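Local coordinates for tyrosine-protein phosphatase YwqE (Bacillus subtilis, PDB 3QY7), which removes phosphate from phosphotyrosine-containing proteins, among them YwqD, YwqF and Ssb, as a manganese-dependent hydrolase of the CpsB/CapC family, at residues His5-Pro10 and Ile38-His43; Met25-Val30 and Glu69-His74; Gly157-Ile162 and Ile237-Pro242. All blocks are in the same frame, centred on the assembly; numbering follows the deposited sequence.

Contact 1. Residues His5-Pro10 and Ile38-His43; sequences HCHILP and IATPHH. With FE (Fe (III) ion), chain C.
The imidazole of His-7 carries the Thr-40 hydroxyl OG1 over one face, 4.2 Å above its plane and displaced toward the rim, while the ring of His-42 lies close to that of His-7, their planes only 25° apart, yet offset so that little of one ring lies over the other. At the edge of the His-5 ring, in its plane, sits NE2 of His-7, because both histidines turn NE2 to the same iron, each 2.1 Å away. The far nitrogens have partners of their own: ND1 of His-5 probably bonds Gln-161 and ND1 of His-7 bonds Asp-13, second-shell contacts that would help fix how the two rings are turned. This is a His-X-His metal pair in the loop after strand 2-3 of a PHP-like TIM barrel; Glu-80, Asp-194 and a water at 1.9 Å from the iron join it, and His-42 serves the neighbouring magnesium ion. Thr-40 ties the two loops together through its backbone N and its hydroxyl. Its N donates to Cys-6 O almost straight (177°, 2.9 Å), and its OG1, set between the backbone N and the carbonyl carbon (chi1 56°), accepts from Cys-6 N at 2.9 Å. Farther from the metals the contact turns apolar: Leu-9 CG packs on Ala-39 CB at 3.6 Å, and its CD1 meets Pro-41 CG, beside helix 52-68.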
loop_
_atom_site.group_PDB
_atom_site.type_symbol
_atom_site.label_atom_id
_atom_site.label_comp_id
_atom_site.label_asym_id
_atom_site.label_seq_id
_atom_site.Cartn_x
_atom_site.Cartn_y
_atom_site.Cartn_z
ATOM N N HIS A 5 3.844 0.574 -0.372
ATOM C CA HIS A 5 3.190 -0.040 -1.541
ATOM C C HIS A 5 3.844 0.547 -2.789
ATOM O O HIS A 5 3.736 1.742 -3.038
ATOM C CB HIS A 5 1.678 0.263 -1.477
ATOM C CG HIS A 5 0.859 -0.327 -2.591
ATOM N ND1 HIS A 5 -0.511 -0.427 -2.495
ATOM C CD2 HIS A 5 1.194 -0.874 -3.786
ATOM C CE1 HIS A 5 -0.992 -0.976 -3.602
ATOM N NE2 HIS A 5 0.021 -1.267 -4.395
ATOM N N CYS A 6 4.547 -0.287 -3.553
ATOM C CA CYS A 6 5.350 0.220 -4.670
ATOM C C CYS A 6 5.743 -0.918 -5.599
ATOM O O CYS A 6 6.131 -2.001 -5.153
ATOM C CB CYS A 6 6.604 0.899 -4.123
ATOM S SG CYS A 6 7.461 1.901 -5.346
ATOM N N HIS A 7 5.631 -0.675 -6.899
ATOM C CA HIS A 7 5.920 -1.694 -7.886
ATOM C C HIS A 7 7.232 -1.373 -8.571
ATOM O O HIS A 7 7.319 -1.207 -9.797
ATOM C CB HIS A 7 4.721 -1.822 -8.832
ATOM C CG HIS A 7 3.465 -2.192 -8.117
ATOM N ND1 HIS A 7 3.036 -3.498 -8.008
ATOM C CD2 HIS A 7 2.591 -1.444 -7.405
ATOM C CE1 HIS A 7 1.916 -3.523 -7.303
ATOM N NE2 HIS A 7 1.632 -2.296 -6.910
ATOM N N ILE A 8 8.277 -1.290 -7.740
ATOM C CA ILE A 8 9.624 -0.935 -8.174
ATOM C C ILE A 8 10.452 -2.141 -8.656
ATOM O O ILE A 8 11.399 -1.961 -9.418
ATOM C CB ILE A 8 10.388 -0.131 -7.079
ATOM C CG1 ILE A 8 11.622 0.568 -7.666
ATOM C CG2 ILE A 8 10.766 -1.040 -5.904
ATOM C CD1 ILE A 8 12.221 1.597 -6.710
ATOM N N LEU A 9 10.103 -3.355 -8.225
ATOM C CA LEU A 9 10.837 -4.538 -8.681
ATOM C C LEU A 9 10.582 -4.780 -10.171
ATOM O O LEU A 9 9.437 -4.708 -10.625
ATOM C CB LEU A 9 10.488 -5.777 -7.855
ATOM C CG LEU A 9 10.890 -5.701 -6.382
ATOM C CD1 LEU A 9 10.477 -6.954 -5.623
ATOM C CD2 LEU A 9 12.399 -5.404 -6.181
ATOM N N PRO A 10 11.652 -5.050 -10.920
ATOM C CA PRO A 10 11.545 -5.189 -12.371
ATOM C C PRO A 10 11.059 -6.562 -12.811
ATOM O O PRO A 10 11.362 -7.572 -12.154
ATOM C CB PRO A 10 12.987 -4.999 -12.830
ATOM C CG PRO A 10 13.794 -5.614 -11.708
ATOM C CD PRO A 10 13.047 -5.204 -10.456
ATOM N N ILE A 38 8.932 -0.596 0.750
ATOM C CA ILE A 38 8.564 -1.999 0.783
ATOM C C ILE A 38 8.046 -2.344 -0.617
ATOM O O ILE A 38 6.987 -1.851 -1.034
ATOM C CB ILE A 38 7.498 -2.320 1.840
ATOM C CG1 ILE A 38 7.951 -1.823 3.214
ATOM C CG2 ILE A 38 7.223 -3.820 1.859
ATOM C CD1 ILE A 38 6.868 -2.009 4.335
ATOM N N ALA A 39 8.809 -3.138 -1.353
ATOM C CA ALA A 39 8.357 -3.552 -2.693
ATOM C C ALA A 39 7.179 -4.470 -2.524
ATOM O O ALA A 39 7.204 -5.376 -1.680
ATOM C CB ALA A 39 9.447 -4.235 -3.449
ATOM N N THR A 40 6.108 -4.212 -3.291
ATOM C CA THR A 40 4.884 -5.007 -3.180
ATOM C C THR A 40 4.424 -5.482 -4.559
ATOM O O THR A 40 3.333 -5.083 -5.013
ATOM C CB THR A 40 3.751 -4.225 -2.521
ATOM O OG1 THR A 40 3.521 -3.012 -3.246
ATOM C CG2 THR A 40 4.115 -3.874 -1.089
ATOM N N PRO A 41 5.250 -6.313 -5.224
ATOM C CA PRO A 41 4.818 -6.862 -6.516
ATOM C C PRO A 41 3.531 -7.663 -6.332
ATOM O O PRO A 41 3.309 -8.241 -5.258
ATOM C CB PRO A 41 5.957 -7.800 -6.908
ATOM C CG PRO A 41 6.625 -8.175 -5.620
ATOM C CD PRO A 41 6.510 -6.935 -4.761
ATOM N N HIS A 42 2.687 -7.702 -7.365
ATOM C CA HIS A 42 1.506 -8.527 -7.286
ATOM C C HIS A 42 1.956 -9.970 -7.082
ATOM O O HIS A 42 2.903 -10.359 -7.614
ATOM C CB HIS A 42 0.591 -8.400 -8.547
ATOM C CG HIS A 42 -0.013 -7.043 -8.731
ATOM N ND1 HIS A 42 -1.202 -6.665 -8.163
ATOM C CD2 HIS A 42 0.417 -5.984 -9.430
ATOM C CE1 HIS A 42 -1.453 -5.417 -8.470
ATOM N NE2 HIS A 42 -0.482 -4.970 -9.236
ATOM N N HIS A 43 1.244 -10.742 -6.277
ATOM C CA HIS A 43 1.677 -12.121 -6.028
ATOM C C HIS A 43 1.485 -13.015 -7.261
ATOM O O HIS A 43 2.219 -13.984 -7.444
ATOM C CB HIS A 43 1.022 -12.704 -4.777
ATOM C CG HIS A 43 -0.403 -13.104 -4.972
ATOM N ND1 HIS A 43 -0.830 -14.410 -4.861
ATOM C CD2 HIS A 43 -1.501 -12.371 -5.271
ATOM C CE1 HIS A 43 -2.131 -14.465 -5.086
ATOM N NE2 HIS A 43 -2.564 -13.241 -5.341
HETATM FE FE FE C . -0.365 -1.723 -6.439
HETATM O O HOH W 1 -2.175 -1.237 -6.402
#

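Contact 2. Residues Met25-Val30 and Glu69-His74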
loop_
_atom_site.group_PDB
_atom_site.type_symbol
_atom_site.label_atom_id
_atom_site.label_comp_id
_atom_site.label_asym_id
_atom_site.label_seq_id
_atom_site.Cartn_x
_atom_site.Cartn_y
_atom_site.Cartn_z
ATOM N N MET A 25 12.904 5.012 -10.904
ATOM C CA MET A 25 11.896 5.132 -9.860
ATOM C C MET A 25 12.553 5.398 -8.521
ATOM O O MET A 25 12.069 6.227 -7.750
ATOM C CB MET A 25 11.011 3.880 -9.795
ATOM C CG MET A 25 10.131 3.715 -11.033
ATOM S SD MET A 25 9.268 2.124 -11.083
ATOM C CE MET A 25 8.092 2.282 -9.738
ATOM N N ALA A 26 13.656 4.696 -8.242
ATOM C CA ALA A 26 14.368 4.916 -6.992
ATOM C C ALA A 26 14.863 6.368 -6.840
ATOM O O ALA A 26 14.725 6.962 -5.766
ATOM C CB ALA A 26 15.507 3.949 -6.868
ATOM N N ARG A 27 15.412 6.930 -7.923
ATOM C CA ARG A 27 15.892 8.311 -7.886
ATOM C C ARG A 27 14.730 9.259 -7.577
ATOM O O ARG A 27 14.875 10.191 -6.775
ATOM C CB ARG A 27 16.593 8.716 -9.190
ATOM C CG ARG A 27 17.901 8.000 -9.442
ATOM C CD ARG A 27 18.730 8.667 -10.535
ATOM N NE ARG A 27 19.972 7.924 -10.755
ATOM C CZ ARG A 27 20.246 7.210 -11.846
ATOM N NH1 ARG A 27 19.375 7.149 -12.850
ATOM N NH2 ARG A 27 21.403 6.560 -11.939
ATOM N N ALA A 28 13.576 8.994 -8.183
ATOM C CA ALA A 28 12.388 9.822 -7.943
ATOM C C ALA A 28 11.928 9.709 -6.499
ATOM O O ALA A 28 11.570 10.712 -5.873
ATOM C CB ALA A 28 11.280 9.437 -8.869
ATOM N N ALA A 29 11.933 8.482 -5.972
ATOM C CA ALA A 29 11.585 8.232 -4.579
ATOM C C ALA A 29 12.460 9.048 -3.642
ATOM O O ALA A 29 11.965 9.696 -2.729
ATOM C CB ALA A 29 11.682 6.727 -4.250
ATOM N N VAL A 30 13.765 9.058 -3.913
ATOM C CA VAL A 30 14.700 9.767 -3.067
ATOM C C VAL A 30 14.416 11.275 -3.122
ATOM O O VAL A 30 14.429 11.942 -2.084
ATOM C CB VAL A 30 16.153 9.460 -3.477
ATOM C CG1 VAL A 30 17.115 10.474 -2.890
ATOM C CG2 VAL A 30 16.550 8.042 -3.033
ATOM N N GLU A 69 24.864 2.280 -7.981
ATOM C CA GLU A 69 24.508 3.570 -8.543
ATOM C C GLU A 69 24.550 4.731 -7.549
ATOM O O GLU A 69 24.186 5.854 -7.898
ATOM C CB GLU A 69 23.107 3.496 -9.177
ATOM C CG GLU A 69 22.932 2.465 -10.314
ATOM C CD GLU A 69 23.836 2.697 -11.525
ATOM O OE1 GLU A 69 24.287 3.842 -11.750
ATOM O OE2 GLU A 69 24.106 1.711 -12.247
ATOM N N ASP A 70 24.955 4.447 -6.308
ATOM C CA ASP A 70 25.053 5.449 -5.247
ATOM C C ASP A 70 23.721 6.132 -4.907
ATOM O O ASP A 70 23.670 7.340 -4.650
ATOM C CB ASP A 70 26.109 6.510 -5.588
ATOM C CG ASP A 70 26.661 7.186 -4.351
ATOM O OD1 ASP A 70 26.823 6.494 -3.326
ATOM O OD2 ASP A 70 26.898 8.414 -4.379
ATOM N N ILE A 71 22.659 5.339 -4.896
ATOM C CA ILE A 71 21.309 5.839 -4.591
ATOM C C ILE A 71 20.913 5.425 -3.166
ATOM O O ILE A 71 20.886 4.232 -2.856
ATOM C CB ILE A 71 20.276 5.331 -5.617
ATOM C CG1 ILE A 71 20.670 5.791 -7.030
ATOM C CG2 ILE A 71 18.850 5.805 -5.212
ATOM C CD1 ILE A 71 19.934 5.089 -8.157
ATOM N N PRO A 72 20.613 6.410 -2.283
ATOM C CA PRO A 72 20.336 6.089 -0.874
ATOM C C PRO A 72 18.886 5.638 -0.677
ATOM O O PRO A 72 18.072 6.358 -0.116
ATOM C CB PRO A 72 20.619 7.413 -0.161
ATOM C CG PRO A 72 20.348 8.460 -1.204
ATOM C CD PRO A 72 20.613 7.862 -2.537
ATOM N N LEU A 73 18.582 4.449 -1.157
ATOM C CA LEU A 73 17.278 3.858 -0.975
ATOM C C LEU A 73 17.375 2.383 -0.637
ATOM O O LEU A 73 18.093 1.703 -1.268
ATOM C CB LEU A 73 16.445 4.023 -2.218
ATOM C CG LEU A 73 15.003 3.577 -1.986
ATOM C CD1 LEU A 73 14.108 4.640 -1.846
ATOM C CD2 LEU A 73 14.512 2.524 -2.876
ATOM N N HIS A 74 16.607 1.924 0.337
ATOM C CA HIS A 74 16.611 0.508 0.737
ATOM C C HIS A 74 15.257 -0.109 0.428
ATOM O O HIS A 74 14.219 0.426 0.833
ATOM C CB HIS A 74 16.943 0.425 2.234
ATOM C CG HIS A 74 17.041 -0.964 2.806
ATOM N ND1 HIS A 74 17.520 -2.054 2.110
ATOM C CD2 HIS A 74 16.802 -1.405 4.064
ATOM C CE1 HIS A 74 17.524 -3.113 2.900
ATOM N NE2 HIS A 74 17.103 -2.743 4.093
HETATM O O HOH W 2 22.932 7.648 -9.526
#
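Where helix 19-31 lies against the link between helix 52-68 and strand 74-76, the barrel's first helix meets the turn leading into its third strand. That turn leaves its helix by a Schellman motif at Asp-70, and Pro-72 then centres an inverse gamma turn. Val-30 is central to the packing: its CG2, anti to the carbonyl carbon, touches Ile-71 CG2 at 3.9 Å, the Pro-72 carbonyl O at 3.7 Å and, less closely, Leu-73 CB. Ile-71 spreads over the helix by two branches, CG2 reaching Ala-26 CB while CD1 lies 3.8 Å from Arg-27 CG, the two side chains crossing at about a right angle. About a turn beyond Ala-26, Ala-29 turns CB to Leu-73 CD1 at 4.0 Å. Beyond this apolar patch, Arg-27 and Glu-69 are joined mainly through a water. Lying in the plane of the Arg-27 guanidinium, it accepts from NH2 (3.1 Å) and donates to Glu-69 O (2.7 Å), whereas the salt bridge from NH2 to Glu-69 OE1 is long at 4.0 Å. Each charge also has another partner, Arg-27 in Glu-24 and Glu-69 in Arg-65. Leu-66 of helix 52-68 touches Ala-26, Ile-71 and Leu-73, and Ile-37 of strand 36-38 meets Ala-29 and Leu-73.

Contact 3. Residues Gly157-Ile162 and Ile237-Pro242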
loop_
_atom_site.group_PDB
_atom_site.type_symbol
_atom_site.label_atom_id
_atom_site.label_comp_id
_atom_site.label_asym_id
_atom_site.label_seq_id
_atom_site.Cartn_x
_atom_site.Cartn_y
_atom_site.Cartn_z
ATOM N N GLY A 157 -11.446 -3.877 12.495
ATOM C CA GLY A 157 -10.016 -4.051 12.758
ATOM C C GLY A 157 -9.074 -3.945 11.571
ATOM O O GLY A 157 -7.857 -3.963 11.750
ATOM N N ALA A 158 -9.630 -3.798 10.373
ATOM C CA ALA A 158 -8.817 -3.648 9.166
ATOM C C ALA A 158 -8.204 -2.265 9.163
ATOM O O ALA A 158 -8.753 -1.316 9.717
ATOM C CB ALA A 158 -9.670 -3.831 7.926
ATOM N N ALA A 159 -7.023 -2.175 8.560
ATOM C CA ALA A 159 -6.447 -0.871 8.220
ATOM C C ALA A 159 -6.573 -0.649 6.724
ATOM O O ALA A 159 -6.857 -1.577 5.968
ATOM C CB ALA A 159 -4.963 -0.842 8.640
ATOM N N SER A 160 -6.341 0.585 6.273
ATOM C CA SER A 160 -6.290 0.815 4.826
ATOM C C SER A 160 -5.236 1.847 4.418
ATOM O O SER A 160 -4.805 2.670 5.230
ATOM C CB SER A 160 -7.676 1.169 4.247
ATOM O OG SER A 160 -7.985 2.539 4.388
ATOM N N GLN A 161 -4.864 1.781 3.153
ATOM C CA GLN A 161 -3.791 2.602 2.594
ATOM C C GLN A 161 -4.306 3.323 1.353
ATOM O O GLN A 161 -4.735 2.692 0.376
ATOM C CB GLN A 161 -2.581 1.704 2.283
ATOM C CG GLN A 161 -1.574 2.321 1.298
ATOM C CD GLN A 161 -1.827 1.897 -0.128
ATOM O OE1 GLN A 161 -2.040 0.720 -0.412
ATOM N NE2 GLN A 161 -1.747 2.857 -1.062
ATOM N N ILE A 162 -4.253 4.650 1.416
ATOM C CA ILE A 162 -4.650 5.515 0.320
ATOM C C ILE A 162 -3.456 5.772 -0.590
ATOM O O ILE A 162 -2.304 5.694 -0.157
ATOM C CB ILE A 162 -5.260 6.833 0.842
ATOM C CG1 ILE A 162 -6.125 7.490 -0.237
ATOM C CG2 ILE A 162 -4.196 7.793 1.420
ATOM C CD1 ILE A 162 -7.453 7.889 0.306
ATOM N N ILE A 237 -0.016 0.244 14.764
ATOM C CA ILE A 237 -0.302 1.558 14.186
ATOM C C ILE A 237 -1.284 2.363 15.038
ATOM O O ILE A 237 -2.034 1.793 15.854
ATOM C CB ILE A 237 -0.850 1.458 12.740
ATOM C CG1 ILE A 237 -2.059 0.514 12.669
ATOM C CG2 ILE A 237 0.243 0.966 11.784
ATOM C CD1 ILE A 237 -3.005 0.808 11.495
ATOM N N PHE A 238 -1.276 3.682 14.836
ATOM C CA PHE A 238 -2.179 4.576 15.548
ATOM C C PHE A 238 -3.442 4.791 14.742
ATOM O O PHE A 238 -3.401 5.043 13.528
ATOM C CB PHE A 238 -1.518 5.918 15.860
ATOM C CG PHE A 238 -0.249 5.805 16.662
ATOM C CD1 PHE A 238 0.793 6.700 16.453
ATOM C CD2 PHE A 238 -0.103 4.810 17.641
ATOM C CE1 PHE A 238 1.968 6.614 17.200
ATOM C CE2 PHE A 238 1.072 4.711 18.382
ATOM C CZ PHE A 238 2.108 5.621 18.153
ATOM N N ARG A 239 -4.569 4.694 15.431
ATOM C CA ARG A 239 -5.866 4.834 14.800
ATOM C C ARG A 239 -6.681 5.881 15.530
ATOM O O ARG A 239 -6.543 6.074 16.743
ATOM C CB ARG A 239 -6.616 3.490 14.815
ATOM C CG ARG A 239 -5.845 2.349 14.163
ATOM C CD ARG A 239 -6.364 0.975 14.576
ATOM N NE ARG A 239 -7.429 0.542 13.692
ATOM C CZ ARG A 239 -7.325 -0.397 12.753
ATOM N NH1 ARG A 239 -6.206 -1.082 12.548
ATOM N NH2 ARG A 239 -8.382 -0.657 12.017
ATOM N N GLN A 240 -7.532 6.558 14.772
ATOM C CA GLN A 240 -8.553 7.426 15.345
ATOM C C GLN A 240 -9.912 6.716 15.170
ATOM O O GLN A 240 -10.040 5.805 14.326
ATOM C CB GLN A 240 -8.527 8.810 14.678
ATOM C CG GLN A 240 -7.226 9.611 14.881
ATOM C CD GLN A 240 -6.960 10.018 16.325
ATOM O OE1 GLN A 240 -5.812 9.985 16.785
ATOM N NE2 GLN A 240 -8.009 10.406 17.044
ATOM N N PRO A 241 -10.923 7.103 15.976
ATOM C CA PRO A 241 -12.185 6.378 15.890
ATOM C C PRO A 241 -12.797 6.485 14.495
ATOM O O PRO A 241 -13.007 7.603 14.001
ATOM C CB PRO A 241 -13.070 7.062 16.944
ATOM C CG PRO A 241 -12.141 7.817 17.829
ATOM C CD PRO A 241 -10.992 8.218 16.941
ATOM N N PRO A 242 -13.060 5.333 13.850
ATOM C CA PRO A 242 -13.626 5.351 12.508
ATOM C C PRO A 242 -15.027 5.939 12.505
ATOM O O PRO A 242 -15.757 5.832 13.503
ATOM C CB PRO A 242 -13.676 3.871 12.112
ATOM C CG PRO A 242 -13.605 3.123 13.391
ATOM C CD PRO A 242 -12.796 3.958 14.322
#
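Arg-239 reaches Ala-158 by a chain that starts with CG anti to the carbonyl carbon (chi1 -56°) and then bends at chi3 (88°), where NE turns out of the line of the preceding carbons. Ile-237 sends CG1 between its backbone N and carbonyl carbon, and the branch ends with CD1 against CB of Ala-159 at 3.8 Å. These two side chains, from alternate residues of one extended segment, meet the start of strand 159-163 in different ways. The guanidinium presents its edge to the Ala-158 carbonyl, which lies near its plane. The modelled hydrogen bond from NH2 to Ala-158 O is implausibly short at 2.4 Å and bent (131°), so its details are doubtful. Gly-157 O stands 3.4 Å from both NH1 and NH2 of Arg-239, and Ala-159 CB lies 4.1 Å from NH1. Gly-157 ends the preceding helix in a Schellman motif; its positive phi suits glycine. The turn thus sets the Ala-158 carbonyl beside an arginine from near the C-terminal end of the chain. Arg-239 NH2 also makes a weak hydrogen bond to Val-154 O in helix 148-155. Ile-237 touches Phe-190 of strand 190-192 and Asn-227 of helix 219-232, while strand 159-163 runs parallel between strands 131-135 and 190-192.

Location and chemistry vary together across the three contacts. Contact 1 is buried near the metals and is led by metal coordination and directed polar bonds, with an apolar flank; contact 2, farther from the chain's centre, is partly buried, with aliphatic packing and a water-bridged charged margin; contact 3 is largely buried yet small, combining one apolar touch with an arginine on the backbone. Contacts 1 and 2 serve the same part of the barrel, since Ile-8 and His-7 touch Met-25 or Ala-26 of helix 19-31. Contact 3 lies on the other side of the chain's centre, but is tied to contact 1 through a probable bond from its strand to an iron ligand; contacts 2 and 3 do not touch.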